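PDB 4K9Q: benzoylformate Decarboxylase from Polynucleobacter necessarius, which probably decarboxylates benzoylformate to benzaldehyde and carbon dioxide, using bound thiamine diphosphate and a magnesium ion. Local coordinates for residues 216-219 against 220-224; 316-319 against 320-324; 105-108 against 109-113; 98-101 against 102-105. All coordinates share one frame; numbering follows the deposited sequence.

Interaction 1: 216-219 against 220-224; sequences DGIA and FAERL
Ile218 and Glu222, one helical turn apart, run side by side and point the same way, the methyl CG2 of Ile218 lying 3.5 Å from OE2 of Glu222. The carboxyl carbon CD of Glu222 is almost as near that methyl, at 3.6 Å. Because CG1 of Ile218 stands anti to the carbonyl carbon (chi1 -67°), CG2 is left on the carbonyl side, facing the following turn. The extended chain of Glu222 first passes its CG 3.3 Å from the carbonyl oxygen of Ile218, then carries the carboxylate out beside the methyl. OE2 finds its polar partner in NE2 of His243, so one arm of the carboxylate is both tied and flanked by hydrocarbon.

Beneath these side chains runs an unbroken ladder of i to i+4 bonds. Glu222 N donates to Ile218 O at 2.9 Å. Phe220 N meets Asp216 O at 3.0 Å, Ala221 N meets Gly217 O at 3.1 Å, and Arg223 N meets Ala219 O at 2.9 Å. Gly217 O is gripped a second time by the hydroxyl of Tyr204.

The remaining large side chains leave the helix for other partners. Arg223 folds at two bonds and sends NH1 to the carbonyl oxygen of Ile326. Phe220 turns its ring inward onto Leu202 and Tyr204 of strand 201-204 and Ile194 of helix 184-196, and the same ring reaches Ala322 of helix 315-323, against which Asp216 and Arg223 also pack.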
loop_
_atom_site.group_PDB
_atom_site.type_symbol
_atom_site.label_atom_id
_atom_site.label_comp_id
_atom_site.label_asym_id
_atom_site.label_seq_id
_atom_site.Cartn_x
_atom_site.Cartn_y
_atom_site.Cartn_z
ATOM N N ASP A 216 19.220 11.622 -34.553
ATOM C CA ASP A 216 19.494 10.193 -34.661
ATOM C C ASP A 216 18.297 9.415 -35.201
ATOM O O ASP A 216 18.462 8.427 -35.907
ATOM C CB ASP A 216 19.923 9.631 -33.308
ATOM C CG ASP A 216 20.993 10.480 -32.650
ATOM O OD1 ASP A 216 20.635 11.391 -31.865
ATOM O OD2 ASP A 216 22.188 10.250 -32.938
ATOM N N GLY A 217 17.091 9.865 -34.869
ATOM C CA GLY A 217 15.888 9.260 -35.414
ATOM C C GLY A 217 15.768 9.544 -36.902
ATOM O O GLY A 217 15.324 8.689 -37.668
ATOM N N ILE A 218 16.164 10.745 -37.317
ATOM C CA ILE A 218 16.142 11.107 -38.733
ATOM C C ILE A 218 17.159 10.268 -39.502
ATOM O O ILE A 218 16.849 9.701 -40.557
ATOM C CB ILE A 218 16.443 12.595 -38.942
ATOM C CG1 ILE A 218 15.303 13.448 -38.372
ATOM C CG2 ILE A 218 16.616 12.901 -40.432
ATOM C CD1 ILE A 218 15.643 14.917 -38.302
ATOM N N ALA A 219 18.371 10.178 -38.962
ATOM C CA ALA A 219 19.412 9.373 -39.594
ATOM C C ALA A 219 18.972 7.924 -39.786
ATOM O O ALA A 219 19.170 7.342 -40.857
ATOM C CB ALA A 219 20.708 9.448 -38.793
ATOM N N PHE A 220 18.374 7.344 -38.748
ATOM C CA PHE A 220 17.927 5.955 -38.783
ATOM C C PHE A 220 16.867 5.749 -39.865
ATOM O O PHE A 220 16.952 4.821 -40.659
ATOM C CB PHE A 220 17.373 5.551 -37.411
ATOM C CG PHE A 220 17.220 4.066 -37.231
ATOM C CD1 PHE A 220 18.336 3.252 -37.129
ATOM C CD2 PHE A 220 15.964 3.488 -37.161
ATOM C CE1 PHE A 220 18.205 1.876 -36.962
ATOM C CE2 PHE A 220 15.820 2.113 -36.995
ATOM C CZ PHE A 220 16.943 1.307 -36.897
ATOM N N ALA A 221 15.866 6.622 -39.889
ATOM C CA ALA A 221 14.778 6.519 -40.855
ATOM C C ALA A 221 15.287 6.667 -42.289
ATOM O O ALA A 221 14.830 5.972 -43.197
ATOM C CB ALA A 221 13.715 7.581 -40.569
ATOM N N GLU A 222 16.220 7.589 -42.488
ATOM C CA GLU A 222 16.756 7.853 -43.818
ATOM C C GLU A 222 17.642 6.693 -44.279
ATOM O O GLU A 222 17.717 6.386 -45.470
ATOM C CB GLU A 222 17.515 9.184 -43.842
ATOM C CG GLU A 222 16.586 10.400 -43.758
ATOM C CD GLU A 222 17.311 11.734 -43.789
ATOM O OE1 GLU A 222 18.550 11.748 -43.659
ATOM O OE2 GLU A 222 16.635 12.778 -43.929
ATOM N N ARG A 223 18.297 6.042 -43.325
ATOM C CA ARG A 223 19.102 4.860 -43.616
ATOM C C ARG A 223 18.228 3.732 -44.168
ATOM O O ARG A 223 18.635 3.001 -45.069
ATOM C CB ARG A 223 19.826 4.397 -42.346
ATOM C CG ARG A 223 20.815 3.246 -42.563
ATOM C CD ARG A 223 22.007 3.716 -43.372
ATOM N NE ARG A 223 22.780 4.738 -42.671
ATOM C CZ ARG A 223 23.809 4.469 -41.873
ATOM N NH1 ARG A 223 24.176 3.212 -41.680
ATOM N NH2 ARG A 223 24.470 5.452 -41.268
ATOM N N LEU A 224 17.022 3.593 -43.625
ATOM C CA LEU A 224 16.100 2.544 -44.059
ATOM C C LEU A 224 15.159 2.978 -45.167
ATOM O O LEU A 224 14.528 2.141 -45.813
ATOM C CB LEU A 224 15.262 2.058 -42.879
ATOM C CG LEU A 224 15.980 1.310 -41.774
ATOM C CD1 LEU A 224 15.016 1.045 -40.630
ATOM C CD2 LEU A 224 16.552 0.009 -42.321
#

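Interaction 2: 316-319 against 320-324; sequences KLFL and IEALK
Ile320 crosses obliquely over Lys316, its CD1 3.9 Å from CG of the lysine, while its CG1 passes 3.3 Å from the lysine carbonyl oxygen. The isoleucine's own N donates to that oxygen, Lys316 O, at 3.0 Å, so the side chain lies alongside the bond. Leu319 sends its side chain the other way and meets the next turn mainly through its carbonyl, which accepts from Leu323 N. Ala322 works from both ends: its N donates to Phe318 O at 2.8 Å, and its CB sits over one face of the Phe318 ring, nearer the rim than the middle, in a CH-pi contact 4.1 Å from the centroid. The ring comes under that methyl because its CG is swung opposite the backbone N (chi1 174°). At the outer side Glu321 curls back so that OE2 takes both a water proton and NZ of Lys324, 3.2 Å away; the same water also donates to Leu317 O. A glutamine in place of Glu321 would probably leave the Lys324 ammonium without its countercharge. With Phe318 and Leu319 resting on Ile270 of strand 266-270, this is an amphipathic helix flanking the parallel sheet of the Rossmann-like central domain.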
loop_
_atom_site.group_PDB
_atom_site.type_symbol
_atom_site.label_atom_id
_atom_site.label_comp_id
_atom_site.label_asym_id
_atom_site.label_seq_id
_atom_site.Cartn_x
_atom_site.Cartn_y
_atom_site.Cartn_z
ATOM N N LYS A 316 18.258 7.413 -27.661
ATOM C CA LYS A 316 19.427 7.934 -28.359
ATOM C C LYS A 316 20.519 6.869 -28.440
ATOM O O LYS A 316 21.082 6.622 -29.515
ATOM C CB LYS A 316 19.954 9.205 -27.688
ATOM C CG LYS A 316 20.942 9.960 -28.563
ATOM C CD LYS A 316 21.358 11.277 -27.952
ATOM C CE LYS A 316 22.318 12.003 -28.885
ATOM N NZ LYS A 316 22.898 13.215 -28.256
ATOM N N LEU A 317 20.809 6.234 -27.311
ATOM C CA LEU A 317 21.840 5.205 -27.275
ATOM C C LEU A 317 21.502 4.060 -28.230
ATOM O O LEU A 317 22.378 3.566 -28.942
ATOM C CB LEU A 317 22.040 4.690 -25.856
ATOM C CG LEU A 317 22.596 5.767 -24.926
ATOM C CD1 LEU A 317 22.887 5.196 -23.557
ATOM C CD2 LEU A 317 23.852 6.371 -25.518
ATOM N N PHE A 318 20.236 3.649 -28.269
ATOM C CA PHE A 318 19.851 2.598 -29.208
ATOM C C PHE A 318 20.011 3.023 -30.664
ATOM O O PHE A 318 20.565 2.285 -31.467
ATOM C CB PHE A 318 18.418 2.116 -29.012
ATOM C CG PHE A 318 17.987 1.151 -30.078
ATOM C CD1 PHE A 318 18.332 -0.195 -29.990
ATOM C CD2 PHE A 318 17.306 1.597 -31.200
ATOM C CE1 PHE A 318 17.962 -1.086 -30.992
ATOM C CE2 PHE A 318 16.940 0.719 -32.200
ATOM C CZ PHE A 318 17.266 -0.622 -32.095
ATOM N N LEU A 319 19.504 4.199 -31.009
ATOM C CA LEU A 319 19.555 4.653 -32.398
ATOM C C LEU A 319 21.003 4.776 -32.894
ATOM O O LEU A 319 21.313 4.434 -34.032
ATOM C CB LEU A 319 18.804 5.977 -32.559
ATOM C CG LEU A 319 17.281 5.823 -32.482
ATOM C CD1 LEU A 319 16.608 7.158 -32.181
ATOM C CD2 LEU A 319 16.740 5.205 -33.776
ATOM N N ILE A 320 21.884 5.257 -32.029
ATOM C CA ILE A 320 23.301 5.372 -32.372
ATOM C C ILE A 320 23.926 3.994 -32.628
ATOM O O ILE A 320 24.632 3.793 -33.621
ATOM C CB ILE A 320 24.080 6.123 -31.269
ATOM C CG1 ILE A 320 23.687 7.604 -31.268
ATOM C CG2 ILE A 320 25.572 5.978 -31.482
ATOM C CD1 ILE A 320 24.136 8.340 -30.038
ATOM N N GLU A 321 23.640 3.037 -31.751
ATOM C CA GLU A 321 24.191 1.696 -31.903
ATOM C C GLU A 321 23.614 0.956 -33.114
ATOM O O GLU A 321 24.331 0.244 -33.820
ATOM C CB GLU A 321 23.987 0.878 -30.624
ATOM C CG GLU A 321 24.847 1.347 -29.448
ATOM C CD GLU A 321 26.314 1.499 -29.828
ATOM O OE1 GLU A 321 26.926 0.501 -30.262
ATOM O OE2 GLU A 321 26.854 2.622 -29.707
ATOM N N ALA A 322 22.317 1.121 -33.355
ATOM C CA ALA A 322 21.667 0.384 -34.428
ATOM C C ALA A 322 22.125 0.910 -35.784
ATOM O O ALA A 322 22.310 0.139 -36.723
ATOM C CB ALA A 322 20.165 0.475 -34.300
ATOM N N LEU A 323 22.306 2.222 -35.875
ATOM C CA LEU A 323 22.762 2.850 -37.111
ATOM C C LEU A 323 24.048 2.189 -37.604
ATOM O O LEU A 323 24.239 2.014 -38.807
ATOM C CB LEU A 323 23.017 4.340 -36.891
ATOM C CG LEU A 323 22.469 5.410 -37.836
ATOM C CD1 LEU A 323 23.530 6.482 -38.062
ATOM C CD2 LEU A 323 21.980 4.848 -39.154
ATOM N N LYS A 324 24.922 1.826 -36.667
ATOM C CA LYS A 324 26.205 1.199 -36.992
ATOM C C LYS A 324 26.063 -0.139 -37.715
ATOM O O LYS A 324 26.977 -0.568 -38.420
ATOM C CB LYS A 324 27.033 0.984 -35.724
ATOM C CG LYS A 324 27.437 2.264 -35.024
ATOM C CD LYS A 324 28.143 1.982 -33.710
ATOM C CE LYS A 324 28.570 3.284 -33.058
ATOM N NZ LYS A 324 29.223 3.075 -31.738
HETATM O O HOH W 1 25.393 4.281 -28.055
#

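Interaction 3: 105-108 against 109-113; sequences LNEP and LLTNI
Glu107 lays its carboxylate across the side chain of Ile113 at about a right angle, with OE1 3.3 Å from CD1 and the carboxyl carbon CD 3.8 Å from CG1 of the isoleucine. OE2 lies 3.8 Å from the branch methyl CG2, so all three isoleucine carbons lie under one face of the carboxylate. The extended chain of Glu107, planar to its tip (chi3 0°), carries the carboxylate that far. An alanine in place of Ile113 would probably open a gap beneath one face of the carboxylate and remove the hydrocarbon packed there.

Between these two residues Pro108 and Thr111 close the loop. Thr111 OG1 donates to Pro108 O at 2.8 Å and Thr111 N donates to the same oxygen at 3.2 Å, both from one face of the carbonyl plane. The second bond closes a type II beta turn from Pro108 to Thr111, in which Leu110 takes the positive phi of 68° usual at its third position. The hydroxyl also packs against the proline ring, 3.1 Å from CD.

Beyond the turn, the side chain of Leu110 lies about 5 Å from a bound thiamine diphosphate and packs on Ser397 of the third subunit. Glu107 OE1 forms a salt bridge with Lys304 of that subunit, and OE2 another with Arg141 of the fourth. One carboxylate thus joins three chains, and those two cations would be expected to favour its charged form despite the isoleucine beneath.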
loop_
_atom_site.group_PDB
_atom_site.type_symbol
_atom_site.label_atom_id
_atom_site.label_comp_id
_atom_site.label_asym_id
_atom_site.label_seq_id
_atom_site.Cartn_x
_atom_site.Cartn_y
_atom_site.Cartn_z
ATOM N N LEU A 105 2.799 11.689 16.535
ATOM C CA LEU A 105 2.259 10.420 17.012
ATOM C C LEU A 105 0.751 10.471 17.241
ATOM O O LEU A 105 0.040 9.496 17.002
ATOM C CB LEU A 105 2.973 10.004 18.301
ATOM C CG LEU A 105 2.405 8.805 19.065
ATOM C CD1 LEU A 105 2.563 7.511 18.260
ATOM C CD2 LEU A 105 3.098 8.703 20.426
ATOM N N ASN A 106 0.260 11.608 17.718
ATOM C CA ASN A 106 -1.153 11.731 18.026
ATOM C C ASN A 106 -1.988 12.422 16.943
ATOM O O ASN A 106 -3.175 12.692 17.148
ATOM C CB ASN A 106 -1.321 12.413 19.383
ATOM C CG ASN A 106 -0.520 11.719 20.470
ATOM O OD1 ASN A 106 0.568 12.175 20.834
ATOM N ND2 ASN A 106 -1.033 10.596 20.968
ATOM N N GLU A 107 -1.356 12.707 15.806
ATOM C CA GLU A 107 -2.059 13.126 14.581
ATOM C C GLU A 107 -3.000 14.324 14.747
ATOM O O GLU A 107 -4.215 14.212 14.555
ATOM C CB GLU A 107 -2.782 11.932 13.941
ATOM C CG GLU A 107 -1.821 10.781 13.579
ATOM C CD GLU A 107 -2.505 9.561 12.968
ATOM O OE1 GLU A 107 -3.749 9.580 12.802
ATOM O OE2 GLU A 107 -1.780 8.582 12.660
ATOM N N PRO A 108 -2.426 15.488 15.077
ATOM C CA PRO A 108 -3.191 16.734 15.165
ATOM C C PRO A 108 -3.654 17.173 13.775
ATOM O O PRO A 108 -3.380 16.481 12.776
ATOM C CB PRO A 108 -2.160 17.727 15.712
ATOM C CG PRO A 108 -0.868 17.235 15.140
ATOM C CD PRO A 108 -0.979 15.719 15.209
ATOM N N LEU A 109 -4.341 18.311 13.712
ATOM C CA LEU A 109 -4.817 18.850 12.447
ATOM C C LEU A 109 -3.690 18.922 11.431
ATOM O O LEU A 109 -2.557 19.274 11.770
ATOM C CB LEU A 109 -5.403 20.246 12.654
ATOM C CG LEU A 109 -6.154 20.818 11.460
ATOM C CD1 LEU A 109 -7.484 20.119 11.297
ATOM C CD2 LEU A 109 -6.324 22.325 11.635
ATOM N N LEU A 110 -4.007 18.564 10.191
ATOM C CA LEU A 110 -3.089 18.722 9.059
ATOM C C LEU A 110 -1.861 17.804 9.131
ATOM O O LEU A 110 -0.829 18.058 8.509
ATOM C CB LEU A 110 -2.733 20.198 8.835
ATOM C CG LEU A 110 -3.924 20.988 8.250
ATOM C CD1 LEU A 110 -3.845 22.470 8.548
ATOM C CD2 LEU A 110 -4.071 20.748 6.747
ATOM N N THR A 111 -1.995 16.714 9.877
ATOM C CA THR A 111 -1.042 15.624 9.770
ATOM C C THR A 111 -1.268 14.889 8.454
ATOM O O THR A 111 -2.402 14.570 8.085
ATOM C CB THR A 111 -1.190 14.619 10.919
ATOM O OG1 THR A 111 -0.897 15.273 12.152
ATOM C CG2 THR A 111 -0.232 13.455 10.736
ATOM N N ASN A 112 -0.184 14.627 7.740
ATOM C CA ASN A 112 -0.287 13.838 6.535
ATOM C C ASN A 112 -0.162 12.377 6.957
ATOM O O ASN A 112 0.940 11.829 7.029
ATOM C CB ASN A 112 0.808 14.240 5.550
ATOM C CG ASN A 112 0.540 13.735 4.154
ATOM O OD1 ASN A 112 -0.456 13.041 3.912
ATOM N ND2 ASN A 112 1.418 14.093 3.216
ATOM N N ILE A 113 -1.303 11.766 7.273
ATOM C CA ILE A 113 -1.317 10.440 7.894
ATOM C C ILE A 113 -0.885 9.372 6.891
ATOM O O ILE A 113 -1.375 9.360 5.765
ATOM C CB ILE A 113 -2.709 10.137 8.482
ATOM C CG1 ILE A 113 -3.057 11.170 9.562
ATOM C CG2 ILE A 113 -2.765 8.716 9.041
ATOM C CD1 ILE A 113 -4.516 11.186 9.982
#

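Interaction 4: 98-101 against 102-105; sequences QQTR and EMLL
The chain reverses in a tight turn whose carbonyl Thr100 O accepts from Met103 N at 2.9 Å and from Leu104 N in a weak, bent bond. The threonine side chain adds a second clasp: OG1, set opposite its own backbone N (chi1 169°), accepts from Glu102 N at 3.0 Å, closing an ST turn. The CG of Glu102 passes 3.3 Å from OG1 of Thr100 before its carboxylate turns away, while the threonine methyl CG2 touches CE of Met103 from the other branch at 3.8 Å. That terminal methyl of Met103 lies equally near the amide oxygen OE1 of Gln99.

Leu104 fills the inside of the bend. Its CD2 lies 3.5 Å from CD of Gln98, with further contacts to CG and the amide oxygen of that side chain, and its CG stands 3.6 Å from the carbonyl oxygen of Gln99. Both glutamines bend back on the chain, Gln98 OE1 taking Gln99 N and Gln99 OE1 taking Thr100 N, each in the plane of its amide. Their amide nitrogens look elsewhere, that of Gln98 to Glu128 and that of Gln99 to Leu109 O and to Tyr278 O of the third subunit.

Arg101 stretches away to a salt bridge with Asp162 and to Ala130 O of the fourth subunit. Beginning at the end of strand 93-98, this is a loop at the carboxyl end of a parallel strand, the edge where alpha/beta folds such as this thiamine diphosphate-binding domain commonly assemble their sites.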
loop_
_atom_site.group_PDB
_atom_site.type_symbol
_atom_site.label_atom_id
_atom_site.label_comp_id
_atom_site.label_asym_id
_atom_site.label_seq_id
_atom_site.Cartn_x
_atom_site.Cartn_y
_atom_site.Cartn_z
ATOM N N GLN A 98 5.065 18.399 6.828
ATOM C CA GLN A 98 4.377 17.463 7.697
ATOM C C GLN A 98 4.296 18.118 9.074
ATOM O O GLN A 98 5.098 19.018 9.385
ATOM C CB GLN A 98 5.186 16.163 7.766
ATOM C CG GLN A 98 4.737 15.122 8.810
ATOM C CD GLN A 98 3.337 14.573 8.536
ATOM O OE1 GLN A 98 2.343 15.284 8.710
ATOM N NE2 GLN A 98 3.254 13.306 8.111
ATOM N N GLN A 99 3.327 17.699 9.888
ATOM C CA GLN A 99 3.211 18.214 11.253
ATOM C C GLN A 99 4.499 17.955 12.028
ATOM O O GLN A 99 5.272 17.062 11.689
ATOM C CB GLN A 99 1.998 17.614 11.976
ATOM C CG GLN A 99 0.763 18.526 11.960
ATOM C CD GLN A 99 0.903 19.728 12.906
ATOM O OE1 GLN A 99 2.007 20.080 13.342
ATOM N NE2 GLN A 99 -0.221 20.363 13.221
ATOM N N THR A 100 4.723 18.748 13.069
ATOM C CA THR A 100 5.932 18.630 13.862
ATOM C C THR A 100 6.058 17.260 14.545
ATOM O O THR A 100 5.070 16.704 15.042
ATOM C CB THR A 100 6.005 19.747 14.920
ATOM O OG1 THR A 100 7.063 19.451 15.830
ATOM C CG2 THR A 100 4.695 19.836 15.690
ATOM N N ARG A 101 7.279 16.723 14.585
ATOM C CA ARG A 101 7.517 15.460 15.290
ATOM C C ARG A 101 7.085 15.556 16.757
ATOM O O ARG A 101 6.860 14.535 17.406
ATOM C CB ARG A 101 8.995 15.032 15.223
ATOM C CG ARG A 101 9.485 14.668 13.834
ATOM C CD ARG A 101 10.926 14.095 13.856
ATOM N NE ARG A 101 11.513 14.220 12.525
ATOM C CZ ARG A 101 11.594 13.234 11.635
ATOM N NH1 ARG A 101 12.120 13.476 10.440
ATOM N NH2 ARG A 101 11.150 12.013 11.938
ATOM N N GLU A 102 6.972 16.772 17.277
ATOM C CA GLU A 102 6.552 16.956 18.664
ATOM C C GLU A 102 5.122 16.458 18.869
ATOM O O GLU A 102 4.750 16.109 19.986
ATOM C CB GLU A 102 6.649 18.426 19.088
ATOM C CG GLU A 102 8.046 19.049 19.003
ATOM C CD GLU A 102 8.961 18.660 20.159
ATOM O OE1 GLU A 102 8.494 18.066 21.156
ATOM O OE2 GLU A 102 10.170 18.960 20.065
ATOM N N MET A 103 4.327 16.414 17.797
ATOM C CA MET A 103 2.916 16.014 17.911
ATOM C C MET A 103 2.501 14.853 17.000
ATOM O O MET A 103 1.405 14.296 17.154
ATOM C CB MET A 103 1.993 17.213 17.629
ATOM C CG MET A 103 2.098 18.349 18.640
ATOM S SD MET A 103 0.741 19.538 18.537
ATOM C CE MET A 103 1.182 20.493 17.072
ATOM N N LEU A 104 3.366 14.493 16.058
ATOM C CA LEU A 104 3.019 13.555 14.989
ATOM C C LEU A 104 2.321 12.276 15.441
ATOM O O LEU A 104 1.396 11.803 14.785
ATOM C CB LEU A 104 4.270 13.165 14.200
ATOM C CG LEU A 104 4.498 13.777 12.827
ATOM C CD1 LEU A 104 5.699 13.082 12.187
ATOM C CD2 LEU A 104 3.229 13.665 11.950
ATOM N N LEU A 105 2.799 11.689 16.535
ATOM C CA LEU A 105 2.259 10.420 17.012
ATOM C C LEU A 105 0.751 10.471 17.241
ATOM O O LEU A 105 0.040 9.496 17.002
ATOM C CB LEU A 105 2.973 10.004 18.301
ATOM C CG LEU A 105 2.405 8.805 19.065
ATOM C CD1 LEU A 105 2.563 7.511 18.260
ATOM C CD2 LEU A 105 3.098 8.703 20.426
HETATM O O HOH W 2 4.968 12.784 18.205
#

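Overall arrangement
Interactions 1 and 2 are regular helix turns of the central domain, partly buried and without annotated sites; interactions 3 and 4 are buried loop contacts of the N-terminal domain, with centres about 52 to 57 Å from those of the helical pair. The two helices touch directly: Asp216 rests on Lys316 and Ile320, and Phe220 CE1 lies 3.6 Å from Ala322 CB. Interactions 3 and 4 share Leu105 and form one continuous loop, bound internally by a probable hydrogen bond from Asn112 N to Gln98 OE1. Backbone i to i+4 bonds with side chains packed one turn apart serve the helices; side-chain hydroxyls, glutamine amides and charges shared with other subunits serve the loop.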